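Binary enterotoxin of Clostridium perfringens component a (Clostridium perfringens, PDB 5WTZ) probably serves as the enzymatic component of a binary enterotoxin, using bound NAD+ to ADP-ribosylate actin. Local coordinates at residues A354-I359 with L407-K413; F216-V220 with V345-N349; E51-S56 with L72-L76. All blocks are in the same frame, centred on the assembly; numbering follows the deposited sequence.

Contact 1. Residues A354-I359 with L407-K413. With NAD (nicotinamide-adenine-dinucleotide), chain B.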
loop_
_atom_site.group_PDB
_atom_site.type_symbol
_atom_site.label_atom_id
_atom_site.label_comp_id
_atom_site.label_asym_id
_atom_site.label_seq_id
_atom_site.Cartn_x
_atom_site.Cartn_y
_atom_site.Cartn_z
ATOM N N ALA A 354 11.890 12.782 9.938
ATOM C CA ALA A 354 11.360 11.729 10.826
ATOM C C ALA A 354 10.018 12.091 11.444
ATOM O O ALA A 354 9.223 11.210 11.745
ATOM C CB ALA A 354 12.352 11.415 11.914
ATOM N N LYS A 355 9.758 13.381 11.615
ATOM C CA LYS A 355 8.529 13.801 12.273
ATOM C C LYS A 355 7.397 14.196 11.328
ATOM O O LYS A 355 6.278 14.446 11.794
ATOM C CB LYS A 355 8.829 14.947 13.238
ATOM C CG LYS A 355 9.614 14.478 14.465
ATOM C CD LYS A 355 9.761 15.554 15.512
ATOM C CE LYS A 355 10.514 15.008 16.729
ATOM N NZ LYS A 355 10.584 15.972 17.861
ATOM N N ARG A 356 7.652 14.230 10.017
ATOM C CA ARG A 356 6.565 14.464 9.066
ATOM C C ARG A 356 5.479 13.380 9.223
ATOM O O ARG A 356 5.799 12.190 9.309
ATOM C CB ARG A 356 7.086 14.487 7.628
ATOM C CG ARG A 356 8.068 15.637 7.369
ATOM C CD ARG A 356 8.325 15.834 5.894
ATOM N NE ARG A 356 9.253 16.944 5.716
ATOM C CZ ARG A 356 9.847 17.265 4.569
ATOM N NH1 ARG A 356 9.634 16.547 3.475
ATOM N NH2 ARG A 356 10.672 18.300 4.525
ATOM N N LYS A 357 4.212 13.800 9.282
ATOM C CA LYS A 357 3.085 12.908 9.642
ATOM C C LYS A 357 2.363 12.343 8.431
ATOM O O LYS A 357 1.405 11.568 8.554
ATOM C CB LYS A 357 2.070 13.658 10.517
ATOM C CG LYS A 357 2.653 14.313 11.764
ATOM C CD LYS A 357 1.580 15.135 12.485
ATOM C CE LYS A 357 2.150 15.955 13.620
ATOM N NZ LYS A 357 1.080 16.771 14.242
ATOM N N LEU A 358 2.804 12.753 7.252
ATOM C CA LEU A 358 2.110 12.380 6.035
ATOM C C LEU A 358 3.023 11.509 5.191
ATOM O O LEU A 358 4.027 11.978 4.644
ATOM C CB LEU A 358 1.666 13.637 5.276
ATOM C CG LEU A 358 0.639 14.530 5.996
ATOM C CD1 LEU A 358 0.508 15.875 5.301
ATOM C CD2 LEU A 358 -0.729 13.847 6.106
ATOM N N ILE A 359 2.670 10.236 5.086
ATOM C CA ILE A 359 3.478 9.265 4.356
ATOM C C ILE A 359 2.819 8.861 3.038
ATOM O O ILE A 359 1.835 8.105 3.013
ATOM C CB ILE A 359 3.732 8.001 5.199
ATOM C CG1 ILE A 359 4.253 8.387 6.585
ATOM C CG2 ILE A 359 4.679 7.055 4.467
ATOM C CD1 ILE A 359 4.344 7.219 7.578
ATOM N N LEU A 407 11.808 9.699 18.202
ATOM C CA LEU A 407 12.340 10.414 17.049
ATOM C C LEU A 407 11.285 10.581 15.955
ATOM O O LEU A 407 11.347 11.505 15.143
ATOM C CB LEU A 407 13.569 9.691 16.499
ATOM C CG LEU A 407 14.811 9.685 17.389
ATOM C CD1 LEU A 407 15.925 8.900 16.722
ATOM C CD2 LEU A 407 15.265 11.104 17.673
ATOM N N GLY A 408 10.302 9.688 15.941
ATOM C CA GLY A 408 9.236 9.735 14.954
ATOM C C GLY A 408 8.172 10.753 15.312
ATOM O O GLY A 408 7.355 11.123 14.474
ATOM N N GLY A 409 8.173 11.196 16.565
ATOM C CA GLY A 409 7.284 12.265 16.995
ATOM C C GLY A 409 6.115 11.889 17.893
ATOM O O GLY A 409 5.283 12.747 18.199
ATOM N N LYS A 410 6.048 10.623 18.310
ATOM C CA LYS A 410 4.984 10.147 19.211
ATOM C C LYS A 410 3.622 10.651 18.759
ATOM O O LYS A 410 2.909 11.315 19.522
ATOM C CB LYS A 410 5.243 10.590 20.654
ATOM C CG LYS A 410 6.469 9.977 21.296
ATOM C CD LYS A 410 6.799 10.681 22.605
ATOM C CE LYS A 410 8.098 10.172 23.203
ATOM N NZ LYS A 410 7.985 8.768 23.687
ATOM N N THR A 411 3.284 10.360 17.508
ATOM C CA THR A 411 2.052 10.864 16.914
ATOM C C THR A 411 1.402 9.879 15.950
ATOM O O THR A 411 2.068 9.034 15.337
ATOM C CB THR A 411 2.312 12.181 16.143
ATOM O OG1 THR A 411 1.088 12.675 15.589
ATOM C CG2 THR A 411 3.240 11.923 15.016
ATOM N N ASN A 412 0.088 9.998 15.804
ATOM C CA ASN A 412 -0.572 9.393 14.665
ATOM C C ASN A 412 -0.048 9.978 13.357
ATOM O O ASN A 412 0.147 11.193 13.225
ATOM C CB ASN A 412 -2.082 9.579 14.741
ATOM C CG ASN A 412 -2.726 8.633 15.710
ATOM O OD1 ASN A 412 -2.285 7.495 15.865
ATOM N ND2 ASN A 412 -3.785 9.086 16.367
ATOM N N LYS A 413 0.178 9.096 12.394
ATOM C CA LYS A 413 0.597 9.491 11.062
ATOM C C LYS A 413 -0.375 8.931 10.028
ATOM O O LYS A 413 -1.115 7.978 10.319
ATOM C CB LYS A 413 2.027 9.018 10.802
ATOM C CG LYS A 413 3.038 9.644 11.777
ATOM C CD LYS A 413 4.471 9.267 11.426
ATOM C CE LYS A 413 5.464 10.211 12.105
ATOM N NZ LYS A 413 6.894 9.728 11.976
HETATM P PA NAD B . 10.790 19.328 -1.220
HETATM O O1A NAD B . 11.346 20.448 -2.066
HETATM O O2A NAD B . 9.872 18.308 -1.826
HETATM O O5B NAD B . 10.016 19.939 0.056
HETATM C C5B NAD B . 10.465 21.101 0.762
HETATM C C4B NAD B . 9.281 21.763 1.440
HETATM O O4B NAD B . 8.376 22.200 0.418
HETATM C C3B NAD B . 8.523 20.794 2.343
HETATM O O3B NAD B . 8.071 21.512 3.503
HETATM C C2B NAD B . 7.343 20.365 1.481
HETATM O O2B NAD B . 6.191 20.017 2.256
HETATM C C1B NAD B . 7.097 21.583 0.598
HETATM N N9A NAD B . 6.567 21.139 -0.707
HETATM C C8A NAD B . 7.149 20.283 -1.566
HETATM N N7A NAD B . 6.362 20.097 -2.663
HETATM C C5A NAD B . 5.257 20.829 -2.482
HETATM C C6A NAD B . 4.019 21.093 -3.244
HETATM N N6A NAD B . 3.817 20.502 -4.443
HETATM N N1A NAD B . 3.097 21.918 -2.691
HETATM C C2A NAD B . 3.296 22.514 -1.503
HETATM N N3A NAD B . 4.407 22.330 -0.763
HETATM C C4A NAD B . 5.390 21.505 -1.195
HETATM O O3 NAD B . 12.054 18.558 -0.602
HETATM P PN NAD B . 12.113 17.519 0.624
HETATM O O1N NAD B . 11.356 16.274 0.215
HETATM O O2N NAD B . 11.771 18.261 1.894
HETATM O O5D NAD B . 13.696 17.235 0.629
HETATM C C5D NAD B . 14.387 16.800 -0.541
HETATM C C4D NAD B . 15.754 16.275 -0.140
HETATM O O4D NAD B . 15.605 15.001 0.490
HETATM C C3D NAD B . 16.596 16.010 -1.372
HETATM O O3D NAD B . 17.977 16.037 -0.969
HETATM C C2D NAD B . 16.205 14.601 -1.761
HETATM O O2D NAD B . 17.257 13.937 -2.470
HETATM C C1D NAD B . 15.882 13.942 -0.418
HETATM N N1N NAD B . 14.723 13.027 -0.465
HETATM C C2N NAD B . 13.610 13.280 0.252
HETATM C C3N NAD B . 12.519 12.404 0.201
HETATM C C7N NAD B . 11.266 12.654 0.994
HETATM O O7N NAD B . 10.918 13.795 1.324
HETATM N N7N NAD B . 10.580 11.578 1.343
HETATM C C4N NAD B . 12.572 11.251 -0.574
HETATM C C5N NAD B . 13.728 11.015 -1.302
HETATM C C6N NAD B . 14.787 11.923 -1.225
HETATM O O HOH W 1 -0.702 14.818 15.536
#
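A lysine can act as a strut, and Lys413 does so here. With chi1 in m and the rest of the chain extended, it passes Arg356, its CE 3.4 Å from Arg356 O, and brings its NZ to Ala354 O (2.8 Å) and Gly408 O (2.9 Å). Asp403 adds a salt bridge to the same ammonium. Gly409, at positive phi, lets the 407-413 chain turn close to Lys355, where a CB would crowd Lys355 CG and jam against Gly408 O. Lys357, also mttt, runs past Thr411; the oxygen of a bridging water accepts from Lys357 NZ at 2.9 Å and donates to Thr411 OG1 at 2.8 Å, although the amine is held mainly by Tyr315, through its carbonyl and a cation-pi contact. Arg356 points away from 407-413, and its extended chain carries NH2 to within 2.9 Å of NAD O2N, with NH1 at 3.2 Å. Phosphate recognition thus sits where parallel strands 358-364 and 411-420 begin, in the NAD site of an ADP-ribosyltransferase fold.

Contact 2. Residues F216-V220 with V345-N349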
loop_
_atom_site.group_PDB
_atom_site.type_symbol
_atom_site.label_atom_id
_atom_site.label_comp_id
_atom_site.label_asym_id
_atom_site.label_seq_id
_atom_site.Cartn_x
_atom_site.Cartn_y
_atom_site.Cartn_z
ATOM N N PHE A 216 9.384 -2.661 -2.485
ATOM C CA PHE A 216 10.551 -3.149 -1.752
ATOM C C PHE A 216 10.405 -3.058 -0.231
ATOM O O PHE A 216 11.059 -3.811 0.489
ATOM C CB PHE A 216 11.800 -2.393 -2.214
ATOM C CG PHE A 216 12.106 -2.611 -3.661
ATOM C CD1 PHE A 216 12.311 -3.898 -4.135
ATOM C CD2 PHE A 216 12.170 -1.551 -4.545
ATOM C CE1 PHE A 216 12.577 -4.122 -5.470
ATOM C CE2 PHE A 216 12.435 -1.770 -5.888
ATOM C CZ PHE A 216 12.638 -3.058 -6.345
ATOM N N GLU A 217 9.522 -2.172 0.235
ATOM C CA GLU A 217 9.350 -1.864 1.668
ATOM C C GLU A 217 10.713 -1.663 2.363
ATOM O O GLU A 217 11.293 -0.584 2.209
ATOM C CB GLU A 217 8.483 -2.943 2.359
ATOM C CG GLU A 217 7.037 -2.910 1.803
ATOM C CD GLU A 217 6.021 -3.706 2.610
ATOM O OE1 GLU A 217 6.413 -4.645 3.321
ATOM O OE2 GLU A 217 4.826 -3.380 2.517
ATOM N N ASN A 218 11.227 -2.654 3.103
ATOM C CA ASN A 218 12.510 -2.500 3.820
ATOM C C ASN A 218 13.680 -3.216 3.137
ATOM O O ASN A 218 14.814 -3.211 3.649
ATOM C CB ASN A 218 12.411 -3.010 5.270
ATOM C CG ASN A 218 11.369 -2.262 6.096
ATOM O OD1 ASN A 218 10.571 -2.879 6.792
ATOM N ND2 ASN A 218 11.387 -0.935 6.032
ATOM N N ASP A 219 13.410 -3.819 1.981
ATOM C CA ASP A 219 14.400 -4.644 1.278
ATOM C C ASP A 219 15.390 -3.775 0.505
ATOM O O ASP A 219 15.190 -3.532 -0.679
ATOM C CB ASP A 219 13.685 -5.603 0.316
ATOM C CG ASP A 219 14.592 -6.703 -0.225
ATOM O OD1 ASP A 219 15.831 -6.646 -0.037
ATOM O OD2 ASP A 219 14.048 -7.632 -0.868
ATOM N N VAL A 220 16.447 -3.318 1.173
ATOM C CA VAL A 220 17.431 -2.430 0.543
ATOM C C VAL A 220 18.201 -3.102 -0.590
ATOM O O VAL A 220 18.571 -2.440 -1.568
ATOM C CB VAL A 220 18.468 -1.880 1.570
ATOM C CG1 VAL A 220 17.773 -1.075 2.650
ATOM C CG2 VAL A 220 19.287 -3.000 2.189
ATOM N N VAL A 345 12.102 4.601 -2.660
ATOM C CA VAL A 345 11.439 3.329 -2.872
ATOM C C VAL A 345 11.397 2.456 -1.618
ATOM O O VAL A 345 10.799 1.371 -1.641
ATOM C CB VAL A 345 12.089 2.554 -4.016
ATOM C CG1 VAL A 345 11.991 3.394 -5.289
ATOM C CG2 VAL A 345 13.536 2.200 -3.688
ATOM N N LEU A 346 12.014 2.916 -0.529
ATOM C CA LEU A 346 11.917 2.192 0.739
ATOM C C LEU A 346 10.838 2.815 1.605
ATOM O O LEU A 346 10.627 4.026 1.556
ATOM C CB LEU A 346 13.242 2.198 1.499
ATOM C CG LEU A 346 14.506 1.677 0.794
ATOM C CD1 LEU A 346 15.680 1.690 1.749
ATOM C CD2 LEU A 346 14.294 0.270 0.212
ATOM N N SER A 347 10.174 1.989 2.407
ATOM C CA SER A 347 9.160 2.466 3.333
ATOM C C SER A 347 9.797 3.012 4.616
ATOM O O SER A 347 9.109 3.679 5.399
ATOM C CB SER A 347 8.151 1.348 3.669
ATOM O OG SER A 347 8.795 0.171 4.148
ATOM N N ASN A 348 11.096 2.739 4.814
ATOM C CA ASN A 348 11.869 3.255 5.960
ATOM C C ASN A 348 11.650 4.743 6.195
ATOM O O ASN A 348 11.617 5.517 5.242
ATOM C CB ASN A 348 13.390 3.040 5.787
ATOM C CG ASN A 348 13.782 1.589 5.566
ATOM O OD1 ASN A 348 13.164 0.880 4.778
ATOM N ND2 ASN A 348 14.823 1.149 6.255
ATOM N N ASN A 349 11.528 5.156 7.455
ATOM C CA ASN A 349 11.532 6.584 7.760
ATOM C C ASN A 349 12.910 7.181 7.446
ATOM O O ASN A 349 13.899 6.463 7.413
ATOM C CB ASN A 349 11.160 6.827 9.221
ATOM C CG ASN A 349 10.594 8.223 9.461
ATOM O OD1 ASN A 349 10.600 9.079 8.565
ATOM N ND2 ASN A 349 10.106 8.461 10.685
HETATM O O HOH W 2 9.370 0.003 -3.430
HETATM O O HOH W 3 15.845 -1.378 5.460
#
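Leu346 and Glu217 lose the most surface here, and they illustrate how two loops can dock through one carbonyl. Glu217 occupies the second position of a type II' turn, closed by Asp219 N to Phe216 O (2.8 Å). The turn presents Glu217 O to the other loop, where it accepts a hydrogen bond from Ser347 N (2.8 Å) and a CA-H...O contact from Leu346 CA (3.2 Å). The Glu217 carboxylate leads off to a salt bridge with Lys60, while its CB stays 3.6 Å from Ser347 OG, a hydroxyl bonded to Lys60 O. Leu346 supplies most of the apolar contact: its CD1 meets Val220 CG1 at 3.6 Å, and its CD2 lies 4.4 Å from Phe216 CB. Beside this pair, Asn218 ND2 bonds to Asn348 OD1 (2.8 Å), and a water links Asn218 O with Asn348 ND2. The 216-220 loop leads directly into helix 220-237, whose Ala223 touches Phe216, Val345 and Leu346; Tyr298 of strand 295-301 touches Glu217 and Ser347.

Contact 3. Residues E51-S56 with L72-L76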
loop_
_atom_site.group_PDB
_atom_site.type_symbol
_atom_site.label_atom_id
_atom_site.label_comp_id
_atom_site.label_asym_id
_atom_site.label_seq_id
_atom_site.Cartn_x
_atom_site.Cartn_y
_atom_site.Cartn_z
ATOM N N GLU A 51 -3.063 -7.043 16.503
ATOM C CA GLU A 51 -1.821 -6.525 17.059
ATOM C C GLU A 51 -0.611 -6.829 16.155
ATOM O O GLU A 51 0.239 -5.971 15.937
ATOM C CB GLU A 51 -1.628 -7.094 18.454
ATOM C CG GLU A 51 -0.216 -7.092 18.988
ATOM C CD GLU A 51 -0.183 -7.519 20.428
ATOM O OE1 GLU A 51 -0.084 -8.742 20.711
ATOM O OE2 GLU A 51 -0.270 -6.618 21.286
ATOM N N ILE A 52 -0.539 -8.046 15.630
ATOM C CA ILE A 52 0.521 -8.419 14.703
ATOM C C ILE A 52 0.457 -7.589 13.424
ATOM O O ILE A 52 1.476 -7.076 12.930
ATOM C CB ILE A 52 0.444 -9.913 14.373
ATOM C CG1 ILE A 52 0.769 -10.701 15.640
ATOM C CG2 ILE A 52 1.394 -10.267 13.194
ATOM C CD1 ILE A 52 0.377 -12.152 15.610
ATOM N N ASN A 53 -0.745 -7.425 12.891
ATOM C CA ASN A 53 -0.876 -6.706 11.636
ATOM C C ASN A 53 -0.584 -5.221 11.812
ATOM O O ASN A 53 0.037 -4.607 10.949
ATOM C CB ASN A 53 -2.265 -6.925 11.028
ATOM C CG ASN A 53 -2.426 -8.315 10.451
ATOM O OD1 ASN A 53 -1.460 -8.914 9.987
ATOM N ND2 ASN A 53 -3.645 -8.834 10.475
ATOM N N SER A 54 -0.998 -4.657 12.941
ATOM C CA SER A 54 -0.738 -3.254 13.182
ATOM C C SER A 54 0.761 -3.047 13.369
ATOM O O SER A 54 1.324 -2.067 12.878
ATOM C CB SER A 54 -1.524 -2.755 14.391
ATOM O OG SER A 54 -2.885 -2.585 14.031
ATOM N N TYR A 55 1.406 -3.995 14.040
ATOM C CA TYR A 55 2.852 -3.936 14.226
ATOM C C TYR A 55 3.618 -3.993 12.899
ATOM O O TYR A 55 4.598 -3.269 12.731
ATOM C CB TYR A 55 3.326 -5.062 15.160
ATOM C CG TYR A 55 4.821 -5.009 15.416
ATOM C CD1 TYR A 55 5.354 -4.100 16.323
ATOM C CD2 TYR A 55 5.698 -5.841 14.726
ATOM C CE1 TYR A 55 6.724 -4.035 16.553
ATOM C CE2 TYR A 55 7.068 -5.790 14.952
ATOM C CZ TYR A 55 7.571 -4.881 15.861
ATOM O OH TYR A 55 8.922 -4.820 16.086
ATOM N N SER A 56 3.190 -4.833 11.955
ATOM C CA SER A 56 3.872 -4.917 10.666
ATOM C C SER A 56 3.949 -3.541 10.014
ATOM O O SER A 56 4.928 -3.210 9.364
ATOM C CB SER A 56 3.170 -5.899 9.725
ATOM O OG SER A 56 1.971 -5.346 9.212
ATOM N N LEU A 72 7.259 -9.848 18.340
ATOM C CA LEU A 72 6.431 -9.566 17.183
ATOM C C LEU A 72 7.255 -9.624 15.901
ATOM O O LEU A 72 6.741 -9.956 14.835
ATOM C CB LEU A 72 5.759 -8.208 17.337
ATOM C CG LEU A 72 4.619 -8.222 18.355
ATOM C CD1 LEU A 72 3.931 -6.864 18.399
ATOM C CD2 LEU A 72 3.626 -9.330 18.019
ATOM N N ASN A 73 8.541 -9.319 16.021
ATOM C CA ASN A 73 9.466 -9.495 14.914
ATOM C C ASN A 73 9.505 -10.959 14.502
ATOM O O ASN A 73 9.345 -11.281 13.326
ATOM C CB ASN A 73 10.857 -8.999 15.297
ATOM C CG ASN A 73 10.936 -7.486 15.355
ATOM O OD1 ASN A 73 10.132 -6.791 14.743
ATOM N ND2 ASN A 73 11.901 -6.968 16.104
ATOM N N GLU A 74 9.690 -11.847 15.478
ATOM C CA GLU A 74 9.709 -13.288 15.212
ATOM C C GLU A 74 8.377 -13.747 14.636
ATOM O O GLU A 74 8.336 -14.525 13.682
ATOM C CB GLU A 74 10.032 -14.088 16.482
ATOM C CG GLU A 74 11.313 -13.662 17.187
ATOM C CD GLU A 74 12.524 -13.683 16.269
ATOM O OE1 GLU A 74 12.890 -14.776 15.784
ATOM O OE2 GLU A 74 13.106 -12.601 16.027
ATOM N N ASP A 75 7.289 -13.261 15.220
ATOM C CA ASP A 75 5.964 -13.540 14.689
ATOM C C ASP A 75 5.849 -13.158 13.211
ATOM O O ASP A 75 5.386 -13.959 12.391
ATOM C CB ASP A 75 4.907 -12.818 15.517
ATOM C CG ASP A 75 4.809 -13.376 16.920
ATOM O OD1 ASP A 75 5.031 -14.592 17.072
ATOM O OD2 ASP A 75 4.523 -12.610 17.865
ATOM N N LEU A 76 6.286 -11.951 12.869
ATOM C CA LEU A 76 6.233 -11.509 11.480
ATOM C C LEU A 76 7.030 -12.456 10.575
ATOM O O LEU A 76 6.548 -12.863 9.519
ATOM C CB LEU A 76 6.750 -10.075 11.345
ATOM C CG LEU A 76 5.845 -8.980 11.918
ATOM C CD1 LEU A 76 6.404 -7.611 11.617
ATOM C CD2 LEU A 76 4.433 -9.105 11.381
#
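This is a near-perpendicular helix-helix contact in the N-terminal ADP-ribosyltransferase-like half of the chain, joining helix 36-61 to the next helix, 70-83. The axes of the two short segments cross at -93° and approach to 10.1 Å, a separation that leaves room for sizeable side chains between them. Leu72 and Leu76, one turn apart, form the hydrophobic face of the second helix. Ile52 answers both: its CG1 is 4.0 Å from Leu72 CD2, and its CG2 is 3.7 Å from Leu76 CD2. Tyr55, in the t rotamer, reaches across the gap. Leu72 CB sits over a face of its ring, 3.7 Å from the centroid and 19° off the normal, a CH-pi contact, while Leu76 CD1 lies at the ring edge, 3.6 Å from Tyr55 CD2. Ser56 completes the patch, its CB 3.8 Å from Leu76 CD2.

The aromatic chain also ends in a polar anchor. Tyr55 OH donates to Asn73 OD1 (2.7 Å) and is itself bonded by Ile69 N in the connecting loop, while Asn73 OD1 has a second partner in Lys59. Polar links thus fix the tyrosine tip at the start of the second helix, beside an apolar centre. The whole is an orthogonal pair of consecutive helices joined by a short loop, the second crossing the first at about a right angle.

Overall arrangement
The three contacts, all partly buried, differ in chemistry. Contact 2 lies nearest the chain's centre, about 12 Å away, against about 17 and 18 Å for contacts 3 and 1. Contact 3 is largely apolar, as suits paired helices. Contact 1 joins the loops and first residues of strands 358-364 and 411-420 through a lysine ammonium on carbonyls; contact 2 joins two loops through backbone and amide bonds with an apolar flank. These two touch: Asn349 ND2 lies 3.1 Å from Ala354 O, a probable hydrogen bond, so one loop after strand 341-344 serves both. Contact 3 touches neither, yet its helix 36-61 carries Lys60, which bonds to Glu217, Asn218 and Ser347. Only contact 1 includes NAD.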